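Local atomic coordinates of putative uncharacterized protein (Chaetomium thermophilum, PDB entry 5F5T), a protein that is probably required for pre-mRNA splicing as a nuclear member of the PRP38 family of spliceosomal factors. Residues F88-A99 with A121-T130. Residues are numbered along the deposited sequence; the frame is centred on the assembly and turned at random.
Sequences FLCLAFKLLQLA and ALAAFYIRLT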
loop_
_atom_site.group_PDB
_atom_site.type_symbol
_atom_site.label_atom_id
_atom_site.label_comp_id
_atom_site.label_asym_id
_atom_site.label_seq_id
_atom_site.Cartn_x
_atom_site.Cartn_y
_atom_site.Cartn_z
ATOM N N PHE A 88 6.854 -13.383 -4.000
ATOM C CA PHE A 88 6.344 -12.033 -4.192
ATOM C C PHE A 88 7.381 -10.985 -3.788
ATOM O O PHE A 88 7.676 -10.057 -4.551
ATOM C CB PHE A 88 5.050 -11.863 -3.397
ATOM C CG PHE A 88 4.434 -10.499 -3.509
ATOM C CD1 PHE A 88 3.621 -10.180 -4.580
ATOM C CD2 PHE A 88 4.622 -9.556 -2.511
ATOM C CE1 PHE A 88 3.038 -8.934 -4.676
ATOM C CE2 PHE A 88 4.038 -8.307 -2.602
ATOM C CZ PHE A 88 3.246 -7.996 -3.686
ATOM N N LEU A 89 7.944 -11.151 -2.595
ATOM C CA LEU A 89 8.951 -10.226 -2.086
ATOM C C LEU A 89 10.206 -10.253 -2.946
ATOM O O LEU A 89 10.770 -9.205 -3.271
ATOM C CB LEU A 89 9.309 -10.561 -0.641
ATOM C CG LEU A 89 10.243 -9.566 0.046
ATOM C CD1 LEU A 89 9.668 -8.164 -0.032
ATOM C CD2 LEU A 89 10.473 -9.967 1.493
ATOM N N CYS A 90 10.627 -11.456 -3.329
ATOM C CA CYS A 90 11.820 -11.623 -4.147
ATOM C C CYS A 90 11.665 -10.900 -5.474
ATOM O O CYS A 90 12.588 -10.235 -5.943
ATOM C CB CYS A 90 12.101 -13.104 -4.393
ATOM S SG CYS A 90 12.518 -14.037 -2.910
ATOM N N LEU A 91 10.487 -11.027 -6.069
ATOM C CA LEU A 91 10.202 -10.368 -7.333
ATOM C C LEU A 91 10.133 -8.862 -7.154
ATOM O O LEU A 91 10.521 -8.113 -8.047
ATOM C CB LEU A 91 8.903 -10.901 -7.937
ATOM C CG LEU A 91 9.054 -12.309 -8.510
ATOM C CD1 LEU A 91 7.742 -12.831 -9.067
ATOM C CD2 LEU A 91 10.128 -12.307 -9.588
ATOM N N ALA A 92 9.653 -8.415 -5.998
ATOM C CA ALA A 92 9.666 -6.986 -5.703
ATOM C C ALA A 92 11.103 -6.472 -5.678
ATOM O O ALA A 92 11.411 -5.422 -6.247
ATOM C CB ALA A 92 8.976 -6.703 -4.384
ATOM N N PHE A 93 11.982 -7.227 -5.027
ATOM C CA PHE A 93 13.386 -6.849 -4.935
ATOM C C PHE A 93 14.018 -6.831 -6.314
ATOM O O PHE A 93 14.802 -5.935 -6.644
ATOM C CB PHE A 93 14.149 -7.808 -4.019
ATOM C CG PHE A 93 15.579 -7.412 -3.786
ATOM C CD1 PHE A 93 15.890 -6.296 -3.025
ATOM C CD2 PHE A 93 16.614 -8.156 -4.327
ATOM C CE1 PHE A 93 17.208 -5.928 -2.809
ATOM C CE2 PHE A 93 17.935 -7.794 -4.116
ATOM C CZ PHE A 93 18.231 -6.678 -3.355
ATOM N N LYS A 94 13.653 -7.812 -7.130
ATOM C CA LYS A 94 14.147 -7.865 -8.496
ATOM C C LYS A 94 13.677 -6.659 -9.293
ATOM O O LYS A 94 14.420 -6.128 -10.105
ATOM C CB LYS A 94 13.696 -9.148 -9.185
ATOM C CG LYS A 94 14.259 -9.314 -10.585
ATOM C CD LYS A 94 15.753 -9.037 -10.614
ATOM C CE LYS A 94 16.558 -10.322 -10.609
ATOM N NZ LYS A 94 17.944 -10.113 -11.118
ATOM N N LEU A 95 12.449 -6.219 -9.049
ATOM C CA LEU A 95 11.932 -5.028 -9.705
ATOM C C LEU A 95 12.735 -3.811 -9.266
ATOM O O LEU A 95 13.026 -2.925 -10.072
ATOM C CB LEU A 95 10.450 -4.835 -9.397
ATOM C CG LEU A 95 9.482 -5.551 -10.343
ATOM C CD1 LEU A 95 8.049 -5.235 -9.964
ATOM C CD2 LEU A 95 9.751 -5.186 -11.794
ATOM N N LEU A 96 13.095 -3.771 -7.988
ATOM C CA LEU A 96 13.960 -2.710 -7.485
ATOM C C LEU A 96 15.287 -2.718 -8.236
ATOM O O LEU A 96 15.827 -1.665 -8.574
ATOM C CB LEU A 96 14.204 -2.870 -5.983
ATOM C CG LEU A 96 13.042 -2.534 -5.050
ATOM C CD1 LEU A 96 13.416 -2.841 -3.609
ATOM C CD2 LEU A 96 12.640 -1.078 -5.202
ATOM N N GLN A 97 15.799 -3.913 -8.508
ATOM C CA GLN A 97 17.033 -4.069 -9.275
ATOM C C GLN A 97 16.890 -3.561 -10.711
ATOM O O GLN A 97 17.722 -2.798 -11.198
ATOM C CB GLN A 97 17.461 -5.539 -9.279
ATOM C CG GLN A 97 18.916 -5.770 -9.616
ATOM C CD GLN A 97 19.261 -7.243 -9.693
ATOM O OE1 GLN A 97 18.612 -8.076 -9.061
ATOM N NE2 GLN A 97 20.287 -7.573 -10.470
ATOM N N LEU A 98 15.825 -3.994 -11.375
ATOM C CA LEU A 98 15.590 -3.698 -12.782
ATOM C C LEU A 98 15.188 -2.251 -13.018
ATOM O O LEU A 98 15.373 -1.723 -14.115
ATOM C CB LEU A 98 14.502 -4.620 -13.335
ATOM C CG LEU A 98 14.792 -6.120 -13.333
ATOM C CD1 LEU A 98 13.672 -6.867 -14.037
ATOM C CD2 LEU A 98 16.124 -6.387 -14.018
ATOM N N ALA A 99 14.631 -1.624 -11.986
ATOM C CA ALA A 99 14.184 -0.232 -12.054
ATOM C C ALA A 99 13.332 0.058 -13.290
ATOM O O ALA A 99 13.704 0.894 -14.111
ATOM C CB ALA A 99 15.384 0.704 -12.015
ATOM N N ALA A 121 -0.852 -6.519 -7.535
ATOM C CA ALA A 121 -0.396 -6.376 -6.157
ATOM C C ALA A 121 1.087 -6.023 -6.121
ATOM O O ALA A 121 1.506 -5.128 -5.386
ATOM C CB ALA A 121 -0.656 -7.648 -5.378
ATOM N N LEU A 122 1.866 -6.713 -6.950
ATOM C CA LEU A 122 3.296 -6.470 -7.050
ATOM C C LEU A 122 3.575 -5.062 -7.543
ATOM O O LEU A 122 4.380 -4.341 -6.956
ATOM C CB LEU A 122 3.948 -7.481 -7.995
ATOM C CG LEU A 122 5.473 -7.386 -8.110
ATOM C CD1 LEU A 122 6.111 -7.347 -6.726
ATOM C CD2 LEU A 122 6.056 -8.510 -8.956
ATOM N N ALA A 123 2.882 -4.668 -8.606
ATOM C CA ALA A 123 3.072 -3.347 -9.194
ATOM C C ALA A 123 2.711 -2.255 -8.197
ATOM O O ALA A 123 3.419 -1.261 -8.077
ATOM C CB ALA A 123 2.252 -3.206 -10.464
ATOM N N ALA A 124 1.610 -2.445 -7.481
ATOM C CA ALA A 124 1.176 -1.478 -6.484
ATOM C C ALA A 124 2.204 -1.371 -5.364
ATOM O O ALA A 124 2.524 -0.271 -4.908
ATOM C CB ALA A 124 -0.179 -1.860 -5.928
ATOM N N PHE A 125 2.729 -2.518 -4.939
ATOM C CA PHE A 125 3.755 -2.559 -3.902
ATOM C C PHE A 125 4.971 -1.751 -4.348
ATOM O O PHE A 125 5.436 -0.856 -3.636
ATOM C CB PHE A 125 4.152 -4.008 -3.607
ATOM C CG PHE A 125 5.080 -4.170 -2.430
ATOM C CD1 PHE A 125 4.952 -3.373 -1.305
ATOM C CD2 PHE A 125 6.079 -5.132 -2.451
ATOM C CE1 PHE A 125 5.805 -3.533 -0.223
ATOM C CE2 PHE A 125 6.934 -5.294 -1.375
ATOM C CZ PHE A 125 6.796 -4.494 -0.258
ATOM N N TYR A 126 5.439 -2.038 -5.560
ATOM C CA TYR A 126 6.613 -1.381 -6.117
ATOM C C TYR A 126 6.398 0.122 -6.249
ATOM O O TYR A 126 7.307 0.916 -6.002
ATOM C CB TYR A 126 6.964 -1.987 -7.478
ATOM C CG TYR A 126 8.223 -1.411 -8.081
ATOM C CD1 TYR A 126 9.473 -1.845 -7.665
ATOM C CD2 TYR A 126 8.161 -0.426 -9.056
ATOM C CE1 TYR A 126 10.627 -1.317 -8.206
ATOM C CE2 TYR A 126 9.309 0.107 -9.604
ATOM C CZ TYR A 126 10.541 -0.341 -9.175
ATOM O OH TYR A 126 11.689 0.189 -9.718
ATOM N N ILE A 127 5.191 0.506 -6.652
ATOM C CA ILE A 127 4.846 1.911 -6.789
ATOM C C ILE A 127 4.905 2.601 -5.429
ATOM O O ILE A 127 5.473 3.685 -5.302
ATOM C CB ILE A 127 3.451 2.094 -7.411
ATOM C CG1 ILE A 127 3.499 1.764 -8.905
ATOM C CG2 ILE A 127 2.948 3.518 -7.202
ATOM C CD1 ILE A 127 2.194 2.009 -9.636
ATOM N N ARG A 128 4.346 1.955 -4.410
ATOM C CA ARG A 128 4.378 2.505 -3.058
ATOM C C ARG A 128 5.820 2.669 -2.584
ATOM O O ARG A 128 6.153 3.622 -1.877
ATOM C CB ARG A 128 3.598 1.614 -2.089
ATOM C CG ARG A 128 3.745 2.017 -0.629
ATOM C CD ARG A 128 3.021 3.333 -0.376
ATOM N NE ARG A 128 3.107 3.778 1.013
ATOM C CZ ARG A 128 4.184 4.323 1.569
ATOM N NH1 ARG A 128 5.291 4.493 0.861
ATOM N NH2 ARG A 128 4.156 4.691 2.840
ATOM N N LEU A 129 6.667 1.725 -2.975
ATOM C CA LEU A 129 8.078 1.770 -2.616
ATOM C C LEU A 129 8.859 2.887 -3.311
ATOM O O LEU A 129 9.726 3.506 -2.696
ATOM C CB LEU A 129 8.741 0.427 -2.925
ATOM C CG LEU A 129 8.278 -0.759 -2.079
ATOM C CD1 LEU A 129 8.997 -2.030 -2.511
ATOM C CD2 LEU A 129 8.488 -0.487 -0.599
ATOM N N THR A 130 8.567 3.139 -4.587
ATOM C CA THR A 130 9.459 3.964 -5.408
ATOM C C THR A 130 8.920 5.305 -5.912
ATOM O O THR A 130 9.654 6.055 -6.552
ATOM C CB THR A 130 9.909 3.181 -6.658
ATOM O OG1 THR A 130 8.770 2.921 -7.490
ATOM C CG2 THR A 130 10.557 1.868 -6.260
HETATM O O HOH W 1 13.926 0.738 -8.828
#
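Leu122 pushes its branched end between the side chains of Phe88, Leu91, Ala92 and Leu95, a knob filling a hole on helix 88-98. With CG anti to the backbone N (chi1 -176°), beside the carbonyl carbon, the branch point comes up to Leu95, which meets it tip to tip, its CD1 3.8 Å from CG of Leu122. CD1 of Leu122 then settles on Ala92, 3.7 Å from its CA, while CD2 turns to CB of Leu91. CD1 of Leu122 also lies over one face of the Phe88 ring, toward its rim, and the edge of that ring runs up to the backbone of Ala121. Phe88 and Phe125 have nearly parallel planes, 22° apart, but are offset, with centroids at 5.8 Å, and little of one ring lies over the other. CB of Ala92 fits against CD2 of Phe125, and Leu89 reaches the edge of the same ring with CD1.

One turn on from Leu122, the Tyr126 ring lies along Leu95 and Leu96, with CD1 3.6 Å from CB of Leu95 and CE1 equally close to CD2 of Leu96. Its hydroxyl OH is linked through a water to O of Leu96, which accepts from that water at 3.1 Å. Losing the ring to an alanine here is likely to open a gap beside Leu95 and Leu96 and to leave the bridging water without its hydroxyl partner. Thr130 lays CG2 over one face of the tyrosine ring, and its OG1 bonds back to O of Tyr126.

The axes of 88-98 and 121-130 cross at -51°, 10.1 Å apart at closest approach, a buried contact near the centre of the chain. Helix 102-115 connects them and packs on Leu95 and Tyr126; helix 40-48 lies against Leu89, and helix 163-172, which follows the hairpin of strands 149-153 and 158-162, packs against Ala121 and Phe125.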